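Local coordinates for alpha-fucosidase (Bifidobacterium bifidum, PDB 2EAB), which probably releases alpha-1,2-linked L-fucose from glycans by hydrolysis, this chain being the catalytic portion of a larger calcium-binding, probably membrane-anchored protein, at residues N675-M680 with L707-K713. Residues are numbered along the deposited sequence; the frame is centred on the assembly and turned at random.
Sequences NQHRHM and LRYRCFK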
loop_
_atom_site.group_PDB
_atom_site.type_symbol
_atom_site.label_atom_id
_atom_site.label_comp_id
_atom_site.label_asym_id
_atom_site.label_seq_id
_atom_site.Cartn_x
_atom_site.Cartn_y
_atom_site.Cartn_z
ATOM N N ASN A 675 12.855 25.166 5.980
ATOM C CA ASN A 675 11.423 24.927 5.704
ATOM C C ASN A 675 11.113 23.704 4.843
ATOM O O ASN A 675 9.943 23.435 4.539
ATOM C CB ASN A 675 10.744 26.163 5.096
ATOM C CG ASN A 675 10.875 27.393 5.966
ATOM O OD1 ASN A 675 10.589 27.363 7.164
ATOM N ND2 ASN A 675 11.295 28.498 5.356
ATOM N N GLN A 676 12.146 22.956 4.467
ATOM C CA GLN A 676 11.988 21.853 3.522
ATOM C C GLN A 676 12.051 20.467 4.163
ATOM O O GLN A 676 12.534 19.523 3.547
ATOM C CB GLN A 676 13.035 21.948 2.410
ATOM C CG GLN A 676 12.880 23.128 1.471
ATOM C CD GLN A 676 13.909 23.083 0.357
ATOM O OE1 GLN A 676 13.889 22.190 -0.490
ATOM N NE2 GLN A 676 14.827 24.038 0.367
ATOM N N HIS A 677 11.549 20.336 5.389
ATOM C CA HIS A 677 11.517 19.026 6.040
ATOM C C HIS A 677 10.804 17.987 5.173
ATOM O O HIS A 677 9.782 18.282 4.551
ATOM C CB HIS A 677 10.869 19.114 7.419
ATOM C CG HIS A 677 10.885 17.820 8.173
ATOM N ND1 HIS A 677 12.053 17.196 8.553
ATOM C CD2 HIS A 677 9.876 17.023 8.602
ATOM C CE1 HIS A 677 11.762 16.071 9.183
ATOM N NE2 HIS A 677 10.448 15.944 9.229
ATOM N N ARG A 678 11.350 16.775 5.136
ATOM C CA ARG A 678 10.861 15.728 4.240
ATOM C C ARG A 678 9.436 15.263 4.554
ATOM O O ARG A 678 8.636 15.032 3.642
ATOM C CB ARG A 678 11.821 14.537 4.233
ATOM C CG ARG A 678 11.508 13.509 3.168
ATOM C CD ARG A 678 12.660 12.554 3.004
ATOM N NE ARG A 678 12.439 11.618 1.910
ATOM C CZ ARG A 678 12.462 10.296 2.038
ATOM N NH1 ARG A 678 12.713 9.734 3.218
ATOM N NH2 ARG A 678 12.257 9.532 0.976
ATOM N N HIS A 679 9.123 15.118 5.838
ATOM C CA HIS A 679 7.771 14.777 6.260
ATOM C C HIS A 679 6.866 16.002 6.196
ATOM O O HIS A 679 7.327 17.130 6.347
ATOM C CB HIS A 679 7.774 14.263 7.696
ATOM C CG HIS A 679 8.319 12.878 7.855
ATOM N ND1 HIS A 679 9.668 12.594 7.828
ATOM C CD2 HIS A 679 7.691 11.703 8.085
ATOM C CE1 HIS A 679 9.843 11.297 8.010
ATOM N NE2 HIS A 679 8.661 10.733 8.169
ATOM N N MET A 680 5.574 15.754 5.993
ATOM C CA MET A 680 4.538 16.782 6.067
ATOM C C MET A 680 3.401 16.198 6.899
ATOM O O MET A 680 2.272 16.026 6.421
ATOM C CB MET A 680 4.043 17.175 4.670
ATOM C CG MET A 680 5.154 17.454 3.665
ATOM S SD MET A 680 4.577 18.125 2.098
ATOM C CE MET A 680 3.431 16.843 1.576
ATOM N N LEU A 707 2.563 23.523 1.570
ATOM C CA LEU A 707 3.177 22.690 0.542
ATOM C C LEU A 707 4.300 23.408 -0.195
ATOM O O LEU A 707 5.339 22.811 -0.466
ATOM C CB LEU A 707 2.131 22.218 -0.468
ATOM C CG LEU A 707 1.169 21.115 -0.028
ATOM C CD1 LEU A 707 0.052 20.988 -1.037
ATOM C CD2 LEU A 707 1.884 19.782 0.143
ATOM N N ARG A 708 4.089 24.682 -0.526
ATOM C CA ARG A 708 5.102 25.446 -1.253
ATOM C C ARG A 708 6.398 25.549 -0.454
ATOM O O ARG A 708 7.479 25.321 -1.000
ATOM C CB ARG A 708 4.594 26.834 -1.657
ATOM C CG ARG A 708 3.586 26.816 -2.805
ATOM C CD ARG A 708 3.377 28.202 -3.414
ATOM N NE ARG A 708 3.062 29.219 -2.412
ATOM C CZ ARG A 708 1.839 29.504 -1.971
ATOM N NH1 ARG A 708 0.782 28.850 -2.438
ATOM N NH2 ARG A 708 1.673 30.453 -1.056
ATOM N N TYR A 709 6.292 25.877 0.831
ATOM C CA TYR A 709 7.477 25.935 1.680
ATOM C C TYR A 709 8.190 24.586 1.757
ATOM O O TYR A 709 9.418 24.526 1.718
ATOM C CB TYR A 709 7.131 26.416 3.085
ATOM C CG TYR A 709 6.970 27.913 3.226
ATOM C CD1 TYR A 709 8.069 28.770 3.115
ATOM C CD2 TYR A 709 5.726 28.471 3.509
ATOM C CE1 TYR A 709 7.925 30.151 3.260
ATOM C CE2 TYR A 709 5.571 29.847 3.659
ATOM C CZ TYR A 709 6.673 30.682 3.533
ATOM O OH TYR A 709 6.527 32.044 3.680
ATOM N N ARG A 710 7.425 23.502 1.863
ATOM C CA ARG A 710 8.031 22.176 1.983
ATOM C C ARG A 710 8.652 21.652 0.688
ATOM O O ARG A 710 9.645 20.926 0.733
ATOM C CB ARG A 710 7.020 21.159 2.507
ATOM C CG ARG A 710 7.612 20.165 3.499
ATOM C CD ARG A 710 7.872 20.812 4.857
ATOM N NE ARG A 710 7.448 19.947 5.959
ATOM C CZ ARG A 710 6.920 20.379 7.100
ATOM N NH1 ARG A 710 6.748 21.680 7.322
ATOM N NH2 ARG A 710 6.551 19.496 8.022
ATOM N N CYS A 711 8.082 22.031 -0.456
ATOM C CA CYS A 711 8.374 21.359 -1.729
ATOM C C CYS A 711 9.280 22.130 -2.684
ATOM O O CYS A 711 9.736 21.573 -3.685
ATOM C CB CYS A 711 7.067 21.003 -2.443
ATOM S SG CYS A 711 6.081 19.768 -1.583
ATOM N N PHE A 712 9.526 23.400 -2.375
ATOM C CA PHE A 712 10.319 24.282 -3.228
ATOM C C PHE A 712 11.584 24.771 -2.525
ATOM O O PHE A 712 11.591 24.998 -1.311
ATOM C CB PHE A 712 9.487 25.497 -3.659
ATOM C CG PHE A 712 8.449 25.194 -4.708
ATOM C CD1 PHE A 712 8.688 25.499 -6.043
ATOM C CD2 PHE A 712 7.228 24.617 -4.364
ATOM C CE1 PHE A 712 7.734 25.225 -7.022
ATOM C CE2 PHE A 712 6.265 24.343 -5.335
ATOM C CZ PHE A 712 6.521 24.646 -6.670
ATOM N N LYS A 713 12.654 24.915 -3.299
ATOM C CA LYS A 713 13.836 25.649 -2.865
ATOM C C LYS A 713 13.871 26.871 -3.766
ATOM O O LYS A 713 14.135 26.756 -4.965
ATOM C CB LYS A 713 15.102 24.803 -3.023
ATOM C CG LYS A 713 16.376 25.473 -2.505
ATOM C CD LYS A 713 17.615 24.620 -2.746
ATOM C CE LYS A 713 17.824 23.584 -1.649
ATOM N NZ LYS A 713 19.099 22.836 -1.834
HETATM O O HOH W 1 7.937 24.105 6.205
HETATM O O HOH W 2 11.725 19.923 -0.689
#
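Arg-710 reaches from the last turn of helix 697-711 into the curl of the 675-680 loop and takes hold of a single backbone oxygen, the carbonyl of His-679. Its guanidinium comes side-on: NE donates at 2.8 Å to His-679 O, lying in the carbonyl plane, while NH2 donates to the same oxygen at 3.0 Å from a position tilted 33° off that plane. Bends at chi2 (74°) and chi3 (137°) turn NE and the guanidinium toward His-679 O; nearer the backbone, Arg-710 CG packs 3.7 Å from CG of Met-680. CB of His-677 covers one face of the guanidinium, and the imidazole ring is turned steeply to it. The third nitrogen, NH1, works through a water, which it donates to and which in turn donates to Asn-675 O.

Beside this grip, the methyl CE of Met-680 meets CD2 of Leu-707 at 3.6 Å, their chains crossing nearly at right angles. At the helix end, a second water links Gln-676 OE1 to Arg-710 O, and the Gln-676 amide rests on the Lys-713 side chain, NE2 being 3.5 Å from CB. Outside the two segments, Glu-652 OE1 forms a salt bridge with Arg-710 NH2, and the His-677 ring is fixed by NE2 bonding to Glu-567 N. A leucine in place of Arg-710 would probably leave His-679 O without its two donors and Glu-652 without its cation, freeing the loop to shift. Within the family 95 catalytic domain, one buried arginine thus ties a loop without regular structure to a helix end, its charge probably balanced by Glu-652.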